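Local coordinates for protein dITP/XTP pyrophosphatase (Coxiella burnetii, PDB 3TQU) that probably hydrolyses non-canonical purine nucleoside triphosphates such as XTP, dITP and ITP to monophosphate and diphosphate, cleansing the nucleotide pool, at residues I42-S47 against A70-L75; Q103-A108 against F157-I162. One frame throughout, in Å; residues are numbered along the deposited sequence.

Interaction 1 (I42-S47 against A70-L75). With CA (calcium ion), chain E.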
ATOM      1  N   ILE A  42     -15.661  -8.462   8.801  1.00 18.62           N
ATOM      2  CA  ILE A  42     -16.209  -7.682   7.702  1.00 20.25           C
ATOM      3  C   ILE A  42     -15.799  -8.344   6.392  1.00 20.43           C
ATOM      4  O   ILE A  42     -14.724  -8.931   6.301  1.00 19.26           O
ATOM      5  CB  ILE A  42     -15.707  -6.222   7.740  1.00 22.40           C
ATOM      6  CG1 ILE A  42     -16.378  -5.395   6.644  1.00 26.75           C
ATOM      7  CG2 ILE A  42     -14.191  -6.174   7.607  1.00 22.73           C
ATOM      8  CD1 ILE A  42     -16.087  -3.911   6.728  1.00 27.37           C
ATOM      9  N   GLU A  43     -16.659  -8.259   5.383  1.00 20.24           N
ATOM     10  CA  GLU A  43     -16.410  -8.926   4.108  1.00 20.86           C
ATOM     11  C   GLU A  43     -15.254  -8.306   3.322  1.00 19.37           C
ATOM     12  O   GLU A  43     -15.172  -7.088   3.172  1.00 20.63           O
ATOM     13  CB  GLU A  43     -17.679  -8.928   3.252  1.00 25.53           C
ATOM     14  CG  GLU A  43     -17.513  -9.621   1.909  1.00 31.14           C
ATOM     15  CD  GLU A  43     -18.766  -9.560   1.055  1.00 37.12           C
ATOM     16  OE1 GLU A  43     -19.791  -9.030   1.534  1.00 38.25           O
ATOM     17  OE2 GLU A  43     -18.724 -10.040  -0.099  1.00 38.96           O
ATOM     18  N   GLU A  44     -14.360  -9.154   2.825  1.00 19.95           N
ATOM     19  CA  GLU A  44     -13.277  -8.705   1.961  1.00 18.94           C
ATOM     20  C   GLU A  44     -13.772  -8.558   0.526  1.00 20.89           C
ATOM     21  O   GLU A  44     -14.045  -9.547  -0.152  1.00 25.78           O
ATOM     22  CB  GLU A  44     -12.111  -9.685   2.016  1.00 21.52           C
ATOM     23  CG  GLU A  44     -11.381  -9.692   3.344  1.00 21.53           C
ATOM     24  CD  GLU A  44     -10.373 -10.811   3.431  1.00 25.34           C
ATOM     25  OE1 GLU A  44     -10.742 -11.960   3.112  1.00 29.36           O
ATOM     26  OE2 GLU A  44      -9.214 -10.545   3.809  1.00 24.48           O
ATOM     27  N   THR A  45     -13.878  -7.316   0.067  1.00 15.66           N
ATOM     28  CA  THR A  45     -14.466  -7.036  -1.236  1.00 18.83           C
ATOM     29  C   THR A  45     -13.471  -6.412  -2.210  1.00 16.74           C
ATOM     30  O   THR A  45     -13.831  -6.076  -3.340  1.00 17.39           O
ATOM     31  CB  THR A  45     -15.683  -6.103  -1.098  1.00 18.06           C
ATOM     32  OG1 THR A  45     -15.279  -4.888  -0.458  1.00 19.18           O
ATOM     33  CG2 THR A  45     -16.762  -6.763  -0.259  1.00 20.34           C
ATOM     34  N   GLY A  46     -12.224  -6.262  -1.776  1.00 15.11           N
ATOM     35  CA  GLY A  46     -11.202  -5.653  -2.609  1.00 18.56           C
ATOM     36  C   GLY A  46     -10.610  -6.598  -3.638  1.00 19.82           C
ATOM     37  O   GLY A  46     -10.696  -7.817  -3.499  1.00 21.43           O
ATOM     38  N   SER A  47     -10.005  -6.033  -4.678  1.00  8.92           N
ATOM     39  CA  SER A  47      -9.366  -6.838  -5.716  1.00 10.69           C
ATOM     40  C   SER A  47      -7.854  -6.931  -5.522  1.00  8.70           C
ATOM     41  O   SER A  47      -7.172  -7.627  -6.266  1.00 12.88           O
ATOM     42  CB  SER A  47      -9.699  -6.297  -7.105  1.00 18.60           C
ATOM     43  OG  SER A  47     -11.080  -6.474  -7.375  1.00 24.16           O
ATOM     44  N   ALA A  70      -4.299  -5.108  10.295  1.00  8.00           N
ATOM     45  CA  ALA A  70      -4.849  -6.247   9.578  1.00  7.39           C
ATOM     46  C   ALA A  70      -3.922  -6.648   8.442  1.00 15.39           C
ATOM     47  O   ALA A  70      -3.063  -5.868   8.029  1.00 14.09           O
ATOM     48  CB  ALA A  70      -6.235  -5.921   9.043  1.00  8.48           C
ATOM     49  N   ASP A  71      -4.088  -7.866   7.943  1.00 13.18           N
ATOM     50  CA  ASP A  71      -3.320  -8.297   6.786  1.00 14.20           C
ATOM     51  C   ASP A  71      -4.212  -9.039   5.809  1.00 15.19           C
ATOM     52  O   ASP A  71      -5.267  -9.553   6.182  1.00 15.38           O
ATOM     53  CB  ASP A  71      -2.158  -9.204   7.201  1.00 16.88           C
ATOM     54  CG  ASP A  71      -2.548 -10.673   7.243  1.00 20.75           C
ATOM     55  OD1 ASP A  71      -2.820 -11.192   8.344  1.00 19.06           O
ATOM     56  OD2 ASP A  71      -2.583 -11.311   6.169  1.00 26.14           O
ATOM     57  N   ASP A  72      -3.787  -9.079   4.553  1.00 13.33           N
ATOM     58  CA  ASP A  72      -4.372  -9.996   3.590  1.00 11.30           C
ATOM     59  C   ASP A  72      -3.242 -10.673   2.827  1.00 12.90           C
ATOM     60  O   ASP A  72      -2.187 -10.072   2.594  1.00 11.54           O
ATOM     61  CB  ASP A  72      -5.336  -9.286   2.639  1.00  8.96           C
ATOM     62  CG  ASP A  72      -6.121 -10.261   1.787  1.00 13.82           C
ATOM     63  OD1 ASP A  72      -6.217 -11.432   2.197  1.00 14.48           O
ATOM     64  OD2 ASP A  72      -6.636  -9.873   0.718  1.00 14.96           O
ATOM     65  N   SER A  73      -3.453 -11.926   2.448  1.00 11.06           N
ATOM     66  CA  SER A  73      -2.395 -12.707   1.828  1.00 11.51           C
ATOM     67  C   SER A  73      -2.942 -13.615   0.740  1.00 12.89           C
ATOM     68  O   SER A  73      -4.143 -13.879   0.680  1.00 13.06           O
ATOM     69  CB  SER A  73      -1.688 -13.553   2.883  1.00 12.13           C
ATOM     70  OG  SER A  73      -2.600 -14.464   3.476  1.00 15.55           O
ATOM     71  N   GLY A  74      -2.055 -14.111  -0.111  1.00 11.50           N
ATOM     72  CA  GLY A  74      -2.481 -15.017  -1.155  1.00 12.80           C
ATOM     73  C   GLY A  74      -1.349 -15.497  -2.032  1.00 13.45           C
ATOM     74  O   GLY A  74      -0.202 -15.070  -1.893  1.00 12.25           O
ATOM     75  N   LEU A  75      -1.693 -16.405  -2.936  1.00 14.30           N
ATOM     76  CA  LEU A  75      -0.756 -16.965  -3.892  1.00 15.55           C
ATOM     77  C   LEU A  75      -1.073 -16.369  -5.255  1.00 14.29           C
ATOM     78  O   LEU A  75      -2.236 -16.323  -5.650  1.00 13.63           O
ATOM     79  CB  LEU A  75      -0.933 -18.482  -3.939  1.00 14.13           C
ATOM     80  CG  LEU A  75      -0.041 -19.273  -4.887  1.00 13.36           C
ATOM     81  CD1 LEU A  75       1.429 -19.063  -4.545  1.00 12.64           C
ATOM     82  CD2 LEU A  75      -0.410 -20.752  -4.836  1.00 13.75           C
TER
HETATM   83 CA    CA E 201      -8.207 -12.942   2.763  1.00 17.38          CA
HETATM   84  O   HOH W   1      -8.220 -12.064   0.272  0.64 21.62           O
HETATM   85  O   HOH W   2      -6.123 -14.463   2.416  0.70 12.84           O
HETATM   86  O   HOH W   3      -9.283 -15.248   2.131  0.67 21.60           O
HETATM   87  O   HOH W   4      -7.168 -12.876   5.045  1.00 18.83           O
HETATM   88  O   HOH W   5      -9.297 -14.451   4.657  1.00 40.54           O

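Interaction 2 (Q103-A108 against F157-I162)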
ATOM      1  N   GLN A 103      -5.400 -29.079  -5.847  1.00 25.06           N
ATOM      2  CA  GLN A 103      -5.719 -29.801  -7.073  1.00 27.75           C
ATOM      3  C   GLN A 103      -6.232 -28.877  -8.171  1.00 26.21           C
ATOM      4  O   GLN A 103      -5.921 -29.071  -9.345  1.00 27.32           O
ATOM      5  CB  GLN A 103      -6.721 -30.923  -6.799  1.00 32.84           C
ATOM      6  CG  GLN A 103      -6.093 -32.132  -6.131  1.00 36.82           C
ATOM      7  CD  GLN A 103      -4.952 -32.710  -6.947  1.00 38.81           C
ATOM      8  OE1 GLN A 103      -5.067 -32.872  -8.161  1.00 40.30           O
ATOM      9  NE2 GLN A 103      -3.840 -33.011  -6.285  1.00 36.59           N
ATOM     10  N   LYS A 104      -7.017 -27.874  -7.792  1.00 22.28           N
ATOM     11  CA  LYS A 104      -7.537 -26.929  -8.773  1.00 24.54           C
ATOM     12  C   LYS A 104      -6.410 -26.097  -9.383  1.00 24.52           C
ATOM     13  O   LYS A 104      -6.405 -25.827 -10.584  1.00 26.83           O
ATOM     14  CB  LYS A 104      -8.610 -26.030  -8.158  1.00 28.83           C
ATOM     15  CG  LYS A 104      -9.300 -25.130  -9.174  1.00 37.30           C
ATOM     16  CD  LYS A 104     -10.764 -24.911  -8.824  1.00 43.71           C
ATOM     17  CE  LYS A 104     -11.475 -24.098  -9.898  1.00 49.07           C
ATOM     18  NZ  LYS A 104     -10.904 -22.729 -10.045  1.00 48.42           N
ATOM     19  N   VAL A 105      -5.451 -25.697  -8.555  1.00 21.32           N
ATOM     20  CA  VAL A 105      -4.288 -24.972  -9.050  1.00 22.19           C
ATOM     21  C   VAL A 105      -3.478 -25.833 -10.014  1.00 24.24           C
ATOM     22  O   VAL A 105      -3.061 -25.367 -11.076  1.00 21.89           O
ATOM     23  CB  VAL A 105      -3.387 -24.494  -7.900  1.00 21.71           C
ATOM     24  CG1 VAL A 105      -1.986 -24.178  -8.410  1.00 21.43           C
ATOM     25  CG2 VAL A 105      -4.006 -23.280  -7.223  1.00 19.29           C
ATOM     26  N   LEU A 106      -3.267 -27.093  -9.645  1.00 24.84           N
ATOM     27  CA  LEU A 106      -2.514 -28.014 -10.488  1.00 27.25           C
ATOM     28  C   LEU A 106      -3.219 -28.246 -11.824  1.00 29.65           C
ATOM     29  O   LEU A 106      -2.576 -28.287 -12.873  1.00 29.18           O
ATOM     30  CB  LEU A 106      -2.273 -29.344  -9.768  1.00 27.44           C
ATOM     31  CG  LEU A 106      -1.317 -29.307  -8.572  1.00 26.15           C
ATOM     32  CD1 LEU A 106      -1.283 -30.651  -7.849  1.00 27.46           C
ATOM     33  CD2 LEU A 106       0.082 -28.896  -9.009  1.00 23.51           C
ATOM     34  N   GLU A 107      -4.541 -28.390 -11.781  1.00 29.82           N
ATOM     35  CA  GLU A 107      -5.330 -28.565 -12.999  1.00 30.78           C
ATOM     36  C   GLU A 107      -5.277 -27.318 -13.876  1.00 29.96           C
ATOM     37  O   GLU A 107      -5.146 -27.414 -15.099  1.00 29.43           O
ATOM     38  CB  GLU A 107      -6.788 -28.892 -12.662  1.00 34.27           C
ATOM     39  CG  GLU A 107      -6.998 -30.251 -12.017  1.00 38.29           C
ATOM     40  CD  GLU A 107      -8.453 -30.516 -11.680  1.00 45.88           C
ATOM     41  OE1 GLU A 107      -9.292 -29.615 -11.902  1.00 48.05           O
ATOM     42  OE2 GLU A 107      -8.759 -31.626 -11.196  1.00 48.19           O
ATOM     43  N   ALA A 108      -5.386 -26.153 -13.245  1.00 27.91           N
ATOM     44  CA  ALA A 108      -5.363 -24.879 -13.955  1.00 27.10           C
ATOM     45  C   ALA A 108      -4.058 -24.685 -14.719  1.00 27.13           C
ATOM     46  O   ALA A 108      -4.064 -24.270 -15.876  1.00 28.05           O
ATOM     47  CB  ALA A 108      -5.591 -23.726 -12.985  1.00 24.86           C
ATOM     48  N   PHE A 157       0.334 -25.261   5.725  1.00 15.96           N
ATOM     49  CA  PHE A 157      -1.082 -25.345   5.391  1.00 14.27           C
ATOM     50  C   PHE A 157      -1.311 -24.781   4.000  1.00 14.55           C
ATOM     51  O   PHE A 157      -0.387 -24.260   3.374  1.00 13.07           O
ATOM     52  CB  PHE A 157      -1.913 -24.549   6.399  1.00 12.41           C
ATOM     53  CG  PHE A 157      -1.620 -23.074   6.391  1.00 15.44           C
ATOM     54  CD1 PHE A 157      -2.338 -22.213   5.575  1.00 17.16           C
ATOM     55  CD2 PHE A 157      -0.616 -22.550   7.190  1.00 16.17           C
ATOM     56  CE1 PHE A 157      -2.064 -20.856   5.561  1.00 18.26           C
ATOM     57  CE2 PHE A 157      -0.336 -21.196   7.179  1.00 18.46           C
ATOM     58  CZ  PHE A 157      -1.062 -20.347   6.366  1.00 17.94           C
ATOM     59  N   GLY A 158      -2.544 -24.875   3.519  1.00 14.66           N
ATOM     60  CA  GLY A 158      -2.899 -24.292   2.239  1.00 11.96           C
ATOM     61  C   GLY A 158      -2.043 -24.799   1.096  1.00 14.35           C
ATOM     62  O   GLY A 158      -1.849 -26.007   0.941  1.00 14.72           O
ATOM     63  N   TYR A 159      -1.523 -23.869   0.301  1.00 11.85           N
ATOM     64  CA  TYR A 159      -0.780 -24.210  -0.908  1.00 14.49           C
ATOM     65  C   TYR A 159       0.680 -24.572  -0.639  1.00 12.45           C
ATOM     66  O   TYR A 159       1.436 -24.833  -1.571  1.00 12.68           O
ATOM     67  CB  TYR A 159      -0.844 -23.058  -1.915  1.00 13.26           C
ATOM     68  CG  TYR A 159      -2.240 -22.731  -2.400  1.00 14.25           C
ATOM     69  CD1 TYR A 159      -2.904 -23.571  -3.285  1.00 15.33           C
ATOM     70  CD2 TYR A 159      -2.888 -21.575  -1.985  1.00 14.73           C
ATOM     71  CE1 TYR A 159      -4.183 -23.275  -3.734  1.00 13.95           C
ATOM     72  CE2 TYR A 159      -4.165 -21.269  -2.432  1.00 13.47           C
ATOM     73  CZ  TYR A 159      -4.806 -22.122  -3.305  1.00 15.05           C
ATOM     74  OH  TYR A 159      -6.075 -21.818  -3.748  1.00 17.67           O
ATOM     75  N   ASP A 160       1.068 -24.594   0.631  1.00 12.79           N
ATOM     76  CA  ASP A 160       2.454 -24.893   1.000  1.00 14.69           C
ATOM     77  C   ASP A 160       3.053 -26.124   0.306  1.00 15.45           C
ATOM     78  O   ASP A 160       4.206 -26.085  -0.126  1.00 14.48           O
ATOM     79  CB  ASP A 160       2.607 -25.006   2.520  1.00 14.43           C
ATOM     80  CG  ASP A 160       2.596 -23.656   3.208  1.00 16.70           C
ATOM     81  OD1 ASP A 160       2.689 -22.629   2.502  1.00 14.24           O
ATOM     82  OD2 ASP A 160       2.511 -23.620   4.456  1.00 16.84           O
ATOM     83  N   PRO A 161       2.281 -27.222   0.199  1.00 15.77           N
ATOM     84  CA  PRO A 161       2.815 -28.444  -0.415  1.00 16.83           C
ATOM     85  C   PRO A 161       3.215 -28.307  -1.890  1.00 18.46           C
ATOM     86  O   PRO A 161       4.020 -29.111  -2.357  1.00 19.19           O
ATOM     87  CB  PRO A 161       1.660 -29.444  -0.270  1.00 17.37           C
ATOM     88  CG  PRO A 161       0.882 -28.949   0.900  1.00 15.82           C
ATOM     89  CD  PRO A 161       0.958 -27.450   0.806  1.00 17.11           C
ATOM     90  N   ILE A 162       2.673 -27.328  -2.610  1.00 15.45           N
ATOM     91  CA  ILE A 162       3.044 -27.153  -4.017  1.00 16.31           C
ATOM     92  C   ILE A 162       3.860 -25.889  -4.286  1.00 14.76           C
ATOM     93  O   ILE A 162       4.117 -25.548  -5.440  1.00 15.47           O
ATOM     94  CB  ILE A 162       1.821 -27.173  -4.968  1.00 19.27           C
ATOM     95  CG1 ILE A 162       0.815 -26.084  -4.585  1.00 19.15           C
ATOM     96  CG2 ILE A 162       1.176 -28.555  -4.986  1.00 21.29           C
ATOM     97  CD1 ILE A 162      -0.344 -25.955  -5.564  1.00 21.06           C
TER

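Interaction 1 (I42-S47 against A70-L75)
Two torsions aim a pair of carboxylates at one calcium ion: in Glu-44 the CG lies anti to the carbonyl carbon (chi1 -69°) and the chain runs on extended, while in Asp-72 the CG lies anti to the backbone N (chi1 -171°). Together they supply the protein ligands of the metal site of the HAM1 NTPase fold, with Glu-44 on the loop before helix 49-64 and Asp-72 on strand 68-77. Glu-44 grips the ion with both oxygens, OE1 at 2.7 Å and OE2 at 2.8 Å from the calcium. Asp-72 gives a single oxygen, OD1, at 2.6 Å from the metal. The carboxylate planes stand 49° apart, and Glu-44 OE2 and Asp-72 OD1 are 3.5 Å from each other, a closeness of two acceptors that the shared cation probably makes tolerable. A long glutamate suits the loop, since it must span the gap to the strand, whereas the shorter aspartate holds its carboxylate near the strand backbone. Five waters complete eight-fold coordination. Asp-72 is the predicted proton acceptor and a predicted magnesium ligand, so calcium may stand in here for the natural cofactor. Helix 49-64 supplies a second shell: Lys-56 NZ hydrogen-bonds to Glu-44 OE2, and Asn-52 ND2 to Asp-72 OD2, steadying both carboxylates. Asp-72 OD2 stays 4.0 Å from the calcium and so can serve Asn-52 and a water instead. Water 2, itself a calcium ligand, donates to Ser-73 O at 2.7 Å, and water 1, also on the metal, donates to Asp-72 OD2 at 2.7 Å.

Interaction 2 (Q103-A108 against F157-I162)
Val-105 reaches two residues at once, one with each methyl: CG2 comes to 3.5 Å from CE1 of Tyr-159, approaching the ring obliquely, and CG1 lies 3.7 Å from CD1 of Ile-162. A branched valine fits here because the methyls diverge, CG1 being anti to the backbone N (chi1 161°) and CG2 anti to the carbonyl carbon. The next residue, Leu-106, adds a looser touch, its CD2 4.2 Å from Ile-162 CG2, so the two branches of the isoleucine meet different residues of the helix. Ile-162 carries its CG1 between the backbone N and the carbonyl carbon (chi1 58°), which sends CD1 to Val-105 while CG2 faces Leu-106. The whole interface is apolar and largely buried, joining helix 98-112 to the loop that leads into strand 163-165. That loop makes a type II' beta turn from Phe-157 to Asp-160, closed by Asp-160 N to Phe-157 O at 3.1 Å, and then a short 3-10 segment. Gly-158 takes the positive phi of 57° in the turn, which residues with a side chain adopt less readily. Phe-157 to Asp-160 are predicted to bind substrate, consistent with the packing seating one wall of a nucleotide pocket on the helix. A tyrosine suits this buried place: its ring packs against Leu-75, Phe-121 and Tyr-91, while its OH hydrogen-bonds to the backbone O of Ser-88. Farther out, Asp-160 OD2 accepts the Phe-157 N-H at 3.0 Å from above the carboxylate plane and makes a salt bridge with Lys-180.

How the interactions relate
Interaction 1 is a small, partly buried polar site in which a cation and its waters mediate nearly everything between the segments; interaction 2 is a buried apolar contact, made directly between methyl groups and one ring. Strand 68-77 has a part in both: it carries Asp-72 of the first and touches the second through Leu-75 on Tyr-159 and Ile-77 on Val-105, with helix 98-112 following it in the chain. Their centres lie 19 Å apart, yet they touch where Leu-75 CD2 packs 3.6 Å from Tyr-159 CG. The strand that bears a metal ligand thus also packs on the predicted substrate-binding loop, consistent with one active site built from both.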